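PDB 3BJB: probable transcriptional regulator, TetR family protein from Rhodococcus sp., which probably binds DNA as a TetR-family transcriptional regulator, a two-subunit helical protein pairing a helix-turn-helix domain with a regulatory domain. Local coordinates for residues B[68-73]-B[121-126]; B[140-145]-B[165-170]. One frame throughout, in Å; residues are numbered along the deposited sequence.

In the fold
From the N terminus the chain forms helix 22-37, then the predicted helix-turn-helix, residues 44-63, and runs into helix 66-86. Contact 1 sits near the start of that helix: it closes a mostly helical excursion of 47 residues by bringing 121-126 of helix 114-126 back against 68-73. The next helix, 134-150, supplies the first half of contact 2, which closes a shorter loop onto 165-170 of helix 157-179. The two closures follow in series, neither nested nor crossed, with centres 15 Å apart. Contact 1 ties the DNA-binding end to the C-terminal domain; contact 2 lies inside that domain.

Contact 1: B[68-73]-B[121-126]; sequences HLFVAV and IQSTST
The CB of F70 and the hydroxyl of S123 make the closest approach here: F70 CB lies 3.4 Å from S123 OG. The CB of S123 is directed toward helix 66-86 and lies 3.8 Å from F70 CB. The phenyl ring itself takes little part. With CG anti to the carbonyl carbon and beside the backbone N (chi1 -71°), F70 sets out toward the other helix but swings its ring away, to pack on A35 of helix 22-37 and on L40. Its CG is still 4.2 Å from S123 OG, which approaches the ring obliquely.

One residue on, V71 works with a single branch. Its CG2 passes two oxygens of the other helix only loosely, 4.2 Å from the backbone S123 O and equally far from T124 OG1. The two helix segments cross at -115° with their axes 8.5 Å apart, and a serine at the crossing fits that spacing. This is the seam of a TetR-type fold, where helix 66-86, leading out of the DNA-binding domain, meets the C-terminal domain.

No hydrogen bond bridges the two segments. Both buried hydroxyls turn back into their own helix, S123 OG making a weak bond to A119 O and T124 OG1 another to M120 O. The chemistry is thus van der Waals contact, carbon against oxygen and carbon against carbon, with the polar groups served locally, so the pairing rests on the fit of a serine and a threonine against F70 and V71, with no directed bond between the two segments.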
ATOM      1  N   HIS B  68       9.943 -12.968   3.520  1.00 62.11           N
ATOM      2  CA  HIS B  68       9.352 -14.292   3.248  1.00 61.87           C
ATOM      3  C   HIS B  68       8.499 -14.743   4.422  1.00 60.13           C
ATOM      4  O   HIS B  68       7.369 -15.203   4.248  1.00 61.40           O
ATOM      5  CB  HIS B  68      10.414 -15.392   3.034  1.00 63.55           C
ATOM      6  CG  HIS B  68      11.085 -15.372   1.694  1.00 64.31           C
ATOM      7  ND1 HIS B  68      12.109 -14.497   1.386  1.00 64.40           N
ATOM      8  CD2 HIS B  68      10.925 -16.169   0.609  1.00 64.65           C
ATOM      9  CE1 HIS B  68      12.528 -14.737   0.154  1.00 64.64           C
ATOM     10  NE2 HIS B  68      11.829 -15.746  -0.339  1.00 64.78           N
ATOM     11  N   LEU B  69       9.073 -14.656   5.615  1.00 56.79           N
ATOM     12  CA  LEU B  69       8.412 -15.134   6.809  1.00 53.70           C
ATOM     13  C   LEU B  69       7.096 -14.401   7.024  1.00 53.86           C
ATOM     14  O   LEU B  69       6.047 -15.042   7.158  1.00 53.53           O
ATOM     15  CB  LEU B  69       9.331 -15.023   8.010  1.00 51.07           C
ATOM     16  CG  LEU B  69       8.729 -15.205   9.384  1.00 50.52           C
ATOM     17  CD1 LEU B  69       8.368 -16.686   9.628  1.00 50.62           C
ATOM     18  CD2 LEU B  69       9.764 -14.699  10.392  1.00 49.90           C
ATOM     19  N   PHE B  70       7.125 -13.065   7.004  1.00 53.23           N
ATOM     20  CA  PHE B  70       5.884 -12.314   7.204  1.00 52.51           C
ATOM     21  C   PHE B  70       4.823 -12.394   6.097  1.00 52.03           C
ATOM     22  O   PHE B  70       3.646 -12.150   6.336  1.00 51.48           O
ATOM     23  CB  PHE B  70       6.189 -10.900   7.631  1.00 53.27           C
ATOM     24  CG  PHE B  70       6.711 -10.838   8.984  1.00 53.01           C
ATOM     25  CD1 PHE B  70       5.872 -11.044  10.059  1.00 52.09           C
ATOM     26  CD2 PHE B  70       8.071 -10.616   9.206  1.00 54.02           C
ATOM     27  CE1 PHE B  70       6.377 -11.012  11.368  1.00 52.93           C
ATOM     28  CE2 PHE B  70       8.578 -10.575  10.506  1.00 53.33           C
ATOM     29  CZ  PHE B  70       7.729 -10.785  11.580  1.00 53.23           C
ATOM     30  N   VAL B  71       5.235 -12.789   4.907  1.00 53.13           N
ATOM     31  CA  VAL B  71       4.299 -13.119   3.852  1.00 54.08           C
ATOM     32  C   VAL B  71       3.604 -14.430   4.188  1.00 54.49           C
ATOM     33  O   VAL B  71       2.388 -14.536   4.069  1.00 54.10           O
ATOM     34  CB  VAL B  71       5.006 -13.211   2.501  1.00 54.62           C
ATOM     35  CG1 VAL B  71       4.141 -13.981   1.489  1.00 55.83           C
ATOM     36  CG2 VAL B  71       5.336 -11.808   1.995  1.00 54.38           C
ATOM     37  N   ALA B  72       4.370 -15.418   4.635  1.00 54.98           N
ATOM     38  CA  ALA B  72       3.799 -16.676   5.119  1.00 54.90           C
ATOM     39  C   ALA B  72       2.920 -16.448   6.353  1.00 56.67           C
ATOM     40  O   ALA B  72       1.944 -17.164   6.533  1.00 57.63           O
ATOM     41  CB  ALA B  72       4.899 -17.694   5.431  1.00 53.03           C
ATOM     42  N   VAL B  73       3.269 -15.481   7.213  1.00 58.16           N
ATOM     43  CA  VAL B  73       2.432 -15.182   8.391  1.00 59.61           C
ATOM     44  C   VAL B  73       1.098 -14.646   7.908  1.00 61.78           C
ATOM     45  O   VAL B  73       0.066 -15.111   8.353  1.00 62.91           O
ATOM     46  CB  VAL B  73       3.085 -14.202   9.411  1.00 58.33           C
ATOM     47  CG1 VAL B  73       2.038 -13.560  10.295  1.00 58.07           C
ATOM     48  CG2 VAL B  73       4.098 -14.911  10.286  1.00 57.69           C
ATOM     49  N   ILE B 121       1.424  -6.184   6.193  1.00 66.17           N
ATOM     50  CA  ILE B 121       1.140  -5.267   5.120  1.00 66.60           C
ATOM     51  C   ILE B 121       2.464  -4.739   4.498  1.00 67.39           C
ATOM     52  O   ILE B 121       2.657  -4.796   3.272  1.00 66.00           O
ATOM     53  CB  ILE B 121       0.280  -4.088   5.645  1.00 67.89           C
ATOM     54  CG1 ILE B 121      -0.998  -4.585   6.358  1.00 67.71           C
ATOM     55  CG2 ILE B 121       0.023  -3.023   4.562  1.00 68.08           C
ATOM     56  CD1 ILE B 121      -2.133  -4.989   5.466  1.00 68.92           C
ATOM     57  N   GLN B 122       3.393  -4.244   5.310  1.00 67.14           N
ATOM     58  CA  GLN B 122       4.592  -3.702   4.675  1.00 68.64           C
ATOM     59  C   GLN B 122       5.308  -4.769   3.947  1.00 69.12           C
ATOM     60  O   GLN B 122       5.764  -4.539   2.842  1.00 72.35           O
ATOM     61  CB  GLN B 122       5.533  -3.007   5.623  1.00 68.83           C
ATOM     62  CG  GLN B 122       5.020  -1.676   5.989  1.00 71.16           C
ATOM     63  CD  GLN B 122       5.841  -1.033   7.099  1.00 73.57           C
ATOM     64  OE1 GLN B 122       7.062  -1.294   7.239  1.00 73.17           O
ATOM     65  NE2 GLN B 122       5.179  -0.177   7.895  1.00 72.85           N
ATOM     66  N   SER B 123       5.364  -5.955   4.536  1.00 69.93           N
ATOM     67  CA  SER B 123       5.995  -7.101   3.894  1.00 69.89           C
ATOM     68  C   SER B 123       5.394  -7.445   2.549  1.00 70.29           C
ATOM     69  O   SER B 123       6.114  -7.697   1.617  1.00 72.41           O
ATOM     70  CB  SER B 123       5.957  -8.308   4.821  1.00 69.78           C
ATOM     71  OG  SER B 123       7.086  -8.301   5.665  1.00 68.62           O
ATOM     72  N   THR B 124       4.081  -7.423   2.440  1.00 72.06           N
ATOM     73  CA  THR B 124       3.364  -7.725   1.176  1.00 73.14           C
ATOM     74  C   THR B 124       3.465  -6.614   0.106  1.00 73.14           C
ATOM     75  O   THR B 124       3.380  -6.871  -1.094  1.00 72.05           O
ATOM     76  CB  THR B 124       1.911  -8.067   1.521  1.00 73.05           C
ATOM     77  OG1 THR B 124       1.908  -9.338   2.183  1.00 72.36           O
ATOM     78  CG2 THR B 124       1.009  -8.102   0.290  1.00 73.59           C
ATOM     79  N   SER B 125       3.682  -5.386   0.561  1.00 74.82           N
ATOM     80  CA  SER B 125       3.981  -4.273  -0.328  1.00 75.72           C
ATOM     81  C   SER B 125       5.349  -4.429  -0.975  1.00 75.22           C
ATOM     82  O   SER B 125       5.443  -4.392  -2.184  1.00 76.76           O
ATOM     83  CB  SER B 125       3.901  -2.950   0.414  1.00 76.56           C
ATOM     84  OG  SER B 125       2.574  -2.713   0.802  1.00 78.13           O
ATOM     85  N   THR B 126       6.397  -4.614  -0.187  1.00 74.19           N
ATOM     86  CA  THR B 126       7.743  -4.720  -0.738  1.00 74.20           C
ATOM     87  C   THR B 126       8.059  -6.074  -1.419  1.00 74.58           C
ATOM     88  O   THR B 126       9.095  -6.202  -2.041  1.00 75.53           O
ATOM     89  CB  THR B 126       8.844  -4.440   0.348  1.00 74.96           C
ATOM     90  OG1 THR B 126       8.847  -5.483   1.336  1.00 74.25           O
ATOM     91  CG2 THR B 126       8.624  -3.097   1.046  1.00 74.64           C
TER

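Contact 2: B[140-145]-B[165-170]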
ATOM      1  N   ARG B 140      -4.612 -14.767  -3.929  1.00 61.28           N
ATOM      2  CA  ARG B 140      -5.420 -15.939  -4.230  1.00 62.24           C
ATOM      3  C   ARG B 140      -6.289 -16.346  -3.042  1.00 62.05           C
ATOM      4  O   ARG B 140      -7.503 -16.577  -3.193  1.00 60.56           O
ATOM      5  CB  ARG B 140      -4.535 -17.116  -4.662  1.00 61.91           C
ATOM      6  CG  ARG B 140      -3.936 -17.017  -6.067  1.00 62.50           C
ATOM      7  CD  ARG B 140      -3.344 -18.398  -6.536  1.00 63.32           C
ATOM      8  NE  ARG B 140      -2.215 -18.802  -5.685  1.00 64.14           N
ATOM      9  CZ  ARG B 140      -1.726 -20.031  -5.551  1.00 63.98           C
ATOM     10  NH1 ARG B 140      -2.228 -21.064  -6.238  1.00 65.77           N
ATOM     11  NH2 ARG B 140      -0.702 -20.225  -4.730  1.00 63.22           N
ATOM     12  N   ALA B 141      -5.676 -16.409  -1.860  1.00 62.32           N
ATOM     13  CA  ALA B 141      -6.379 -16.886  -0.672  1.00 62.20           C
ATOM     14  C   ALA B 141      -7.473 -15.910  -0.382  1.00 62.03           C
ATOM     15  O   ALA B 141      -8.569 -16.291  -0.017  1.00 62.01           O
ATOM     16  CB  ALA B 141      -5.451 -17.010   0.515  1.00 61.97           C
ATOM     17  N   PHE B 142      -7.172 -14.645  -0.609  1.00 63.02           N
ATOM     18  CA  PHE B 142      -8.100 -13.595  -0.306  1.00 64.18           C
ATOM     19  C   PHE B 142      -9.273 -13.655  -1.247  1.00 63.10           C
ATOM     20  O   PHE B 142     -10.391 -13.981  -0.855  1.00 64.10           O
ATOM     21  CB  PHE B 142      -7.403 -12.249  -0.375  1.00 68.04           C
ATOM     22  CG  PHE B 142      -7.905 -11.303   0.627  1.00 69.71           C
ATOM     23  CD1 PHE B 142      -8.002  -9.954   0.343  1.00 71.07           C
ATOM     24  CD2 PHE B 142      -8.350 -11.774   1.858  1.00 71.08           C
ATOM     25  CE1 PHE B 142      -8.525  -9.051   1.299  1.00 73.24           C
ATOM     26  CE2 PHE B 142      -8.889 -10.900   2.838  1.00 72.42           C
ATOM     27  CZ  PHE B 142      -8.968  -9.528   2.568  1.00 72.42           C
ATOM     28  N   ARG B 143      -8.994 -13.375  -2.501  1.00 60.94           N
ATOM     29  CA  ARG B 143      -9.910 -13.581  -3.571  1.00 59.88           C
ATOM     30  C   ARG B 143     -10.885 -14.778  -3.368  1.00 60.56           C
ATOM     31  O   ARG B 143     -12.076 -14.648  -3.685  1.00 60.83           O
ATOM     32  CB  ARG B 143      -9.087 -13.746  -4.835  1.00 60.03           C
ATOM     33  CG  ARG B 143      -9.802 -13.557  -6.144  1.00 59.82           C
ATOM     34  CD  ARG B 143      -8.969 -14.201  -7.217  1.00 60.16           C
ATOM     35  NE  ARG B 143      -8.827 -15.625  -6.906  1.00 61.32           N
ATOM     36  CZ  ARG B 143      -7.916 -16.433  -7.445  1.00 62.12           C
ATOM     37  NH1 ARG B 143      -7.027 -15.965  -8.332  1.00 61.79           N
ATOM     38  NH2 ARG B 143      -7.880 -17.715  -7.078  1.00 62.59           N
ATOM     39  N   GLN B 144     -10.403 -15.927  -2.867  1.00 59.43           N
ATOM     40  CA  GLN B 144     -11.294 -17.085  -2.622  1.00 58.03           C
ATOM     41  C   GLN B 144     -12.211 -16.977  -1.401  1.00 57.34           C
ATOM     42  O   GLN B 144     -13.205 -17.689  -1.315  1.00 57.00           O
ATOM     43  CB  GLN B 144     -10.525 -18.404  -2.516  1.00 58.37           C
ATOM     44  CG  GLN B 144     -10.323 -19.102  -3.824  1.00 59.63           C
ATOM     45  CD  GLN B 144     -11.615 -19.622  -4.438  1.00 60.61           C
ATOM     46  OE1 GLN B 144     -11.627 -20.007  -5.602  1.00 61.48           O
ATOM     47  NE2 GLN B 144     -12.700 -19.652  -3.662  1.00 60.90           N
ATOM     48  N   ILE B 145     -11.859 -16.142  -0.432  1.00 57.35           N
ATOM     49  CA  ILE B 145     -12.722 -15.965   0.723  1.00 58.03           C
ATOM     50  C   ILE B 145     -13.923 -15.133   0.335  1.00 59.41           C
ATOM     51  O   ILE B 145     -15.036 -15.364   0.825  1.00 59.92           O
ATOM     52  CB  ILE B 145     -11.994 -15.308   1.890  1.00 58.09           C
ATOM     53  CG1 ILE B 145     -10.931 -16.263   2.435  1.00 57.44           C
ATOM     54  CG2 ILE B 145     -13.001 -14.879   3.006  1.00 57.01           C
ATOM     55  CD1 ILE B 145     -10.064 -15.638   3.496  1.00 57.31           C
ATOM     56  N   LEU B 165      -9.055  -5.174  -8.173  1.00 66.70           N
ATOM     57  CA  LEU B 165      -9.193  -3.749  -7.845  1.00 66.04           C
ATOM     58  C   LEU B 165      -9.645  -3.467  -6.381  1.00 66.79           C
ATOM     59  O   LEU B 165      -9.152  -2.537  -5.744  1.00 65.52           O
ATOM     60  CB  LEU B 165     -10.132  -3.068  -8.840  1.00 64.64           C
ATOM     61  CG  LEU B 165      -9.694  -3.026 -10.319  1.00 63.52           C
ATOM     62  CD1 LEU B 165     -10.773  -2.358 -11.185  1.00 64.14           C
ATOM     63  CD2 LEU B 165      -8.399  -2.304 -10.512  1.00 62.77           C
ATOM     64  N   LEU B 166     -10.584  -4.259  -5.858  1.00 67.05           N
ATOM     65  CA  LEU B 166     -11.026  -4.073  -4.480  1.00 66.79           C
ATOM     66  C   LEU B 166      -9.895  -4.347  -3.477  1.00 67.81           C
ATOM     67  O   LEU B 166      -9.514  -3.429  -2.754  1.00 65.37           O
ATOM     68  CB  LEU B 166     -12.276  -4.892  -4.167  1.00 66.52           C
ATOM     69  CG  LEU B 166     -13.042  -4.671  -2.853  1.00 66.27           C
ATOM     70  CD1 LEU B 166     -13.482  -3.224  -2.635  1.00 66.39           C
ATOM     71  CD2 LEU B 166     -14.248  -5.617  -2.748  1.00 65.52           C
ATOM     72  N   VAL B 167      -9.322  -5.561  -3.448  1.00 68.88           N
ATOM     73  CA  VAL B 167      -8.295  -5.831  -2.408  1.00 69.40           C
ATOM     74  C   VAL B 167      -7.134  -4.861  -2.530  1.00 70.35           C
ATOM     75  O   VAL B 167      -6.435  -4.593  -1.555  1.00 70.50           O
ATOM     76  CB  VAL B 167      -7.790  -7.318  -2.282  1.00 68.72           C
ATOM     77  CG1 VAL B 167      -8.816  -8.319  -2.769  1.00 67.79           C
ATOM     78  CG2 VAL B 167      -6.451  -7.534  -2.959  1.00 68.46           C
ATOM     79  N   GLN B 168      -6.958  -4.315  -3.730  1.00 72.68           N
ATOM     80  CA  GLN B 168      -5.902  -3.327  -3.981  1.00 74.02           C
ATOM     81  C   GLN B 168      -6.229  -2.033  -3.266  1.00 71.95           C
ATOM     82  O   GLN B 168      -5.544  -1.671  -2.312  1.00 71.93           O
ATOM     83  CB  GLN B 168      -5.613  -3.129  -5.491  1.00 76.10           C
ATOM     84  CG  GLN B 168      -4.244  -3.753  -5.963  1.00 79.97           C
ATOM     85  CD  GLN B 168      -3.147  -3.814  -4.834  1.00 81.78           C
ATOM     86  OE1 GLN B 168      -2.292  -2.915  -4.714  1.00 82.87           O
ATOM     87  NE2 GLN B 168      -3.194  -4.879  -4.005  1.00 82.54           N
ATOM     88  N   LEU B 169      -7.307  -1.385  -3.694  1.00 70.57           N
ATOM     89  CA  LEU B 169      -7.923  -0.293  -2.948  1.00 70.43           C
ATOM     90  C   LEU B 169      -8.024  -0.560  -1.432  1.00 71.10           C
ATOM     91  O   LEU B 169      -7.879   0.350  -0.625  1.00 72.27           O
ATOM     92  CB  LEU B 169      -9.293   0.015  -3.522  1.00 68.59           C
ATOM     93  CG  LEU B 169     -10.184   1.043  -2.833  1.00 69.24           C
ATOM     94  CD1 LEU B 169      -9.433   2.271  -2.418  1.00 70.11           C
ATOM     95  CD2 LEU B 169     -11.249   1.444  -3.814  1.00 70.14           C
ATOM     96  N   TRP B 170      -8.244  -1.805  -1.042  1.00 71.78           N
ATOM     97  CA  TRP B 170      -8.482  -2.110   0.347  1.00 72.59           C
ATOM     98  C   TRP B 170      -7.190  -2.002   1.127  1.00 73.33           C
ATOM     99  O   TRP B 170      -7.136  -1.294   2.134  1.00 72.33           O
ATOM    100  CB  TRP B 170      -9.092  -3.490   0.501  1.00 73.39           C
ATOM    101  CG  TRP B 170      -9.260  -3.868   1.915  1.00 73.76           C
ATOM    102  CD1 TRP B 170     -10.145  -3.340   2.797  1.00 73.53           C
ATOM    103  CD2 TRP B 170      -8.520  -4.852   2.622  1.00 73.61           C
ATOM    104  NE1 TRP B 170     -10.006  -3.925   4.007  1.00 73.75           N
ATOM    105  CE2 TRP B 170      -9.022  -4.872   3.937  1.00 73.47           C
ATOM    106  CE3 TRP B 170      -7.481  -5.729   2.269  1.00 74.43           C
ATOM    107  CZ2 TRP B 170      -8.527  -5.724   4.920  1.00 73.98           C
ATOM    108  CZ3 TRP B 170      -6.976  -6.589   3.242  1.00 74.74           C
ATOM    109  CH2 TRP B 170      -7.506  -6.574   4.564  1.00 74.95           C
TER
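F142 carries the whole contact from its helix, setting its ring against V167 and W170 one helical turn apart. The apolar contact of ring with aliphatic branch is made with V167: F142 CD1 lies 3.6 Å from V167 CG1, which comes up obliquely, while V167 CB sits at the ring's edge, in its plane, 3.7 Å from F142 CD1. The two side chains slide past each other in opposite directions.

Both helices belong to the C-terminal, regulatory domain of the TetR fold, and this contact fills part of the interior between them, with I78 of helix 66-86 also against F142 and M146 against V167.

The aromatic part is with W170, where CG anti to the backbone N (chi1 176°) carries the indole out to where its six-membered ring meets F142. F142 CE1 comes within 3.5 Å of W170 CZ3, and F142 CZ lies over one face of the indole. The ring planes meet at 36°, with the centroids of the F142 ring and the six-membered ring of W170 5.1 Å apart. An alanine in place of F142 would probably open a gap beside V167 and leave that indole face without its aromatic neighbour. On the polar side, W170 NE1 hydrogen-bonds to T107 OG1 on helix 95-111, which helps fix the indole's rotation.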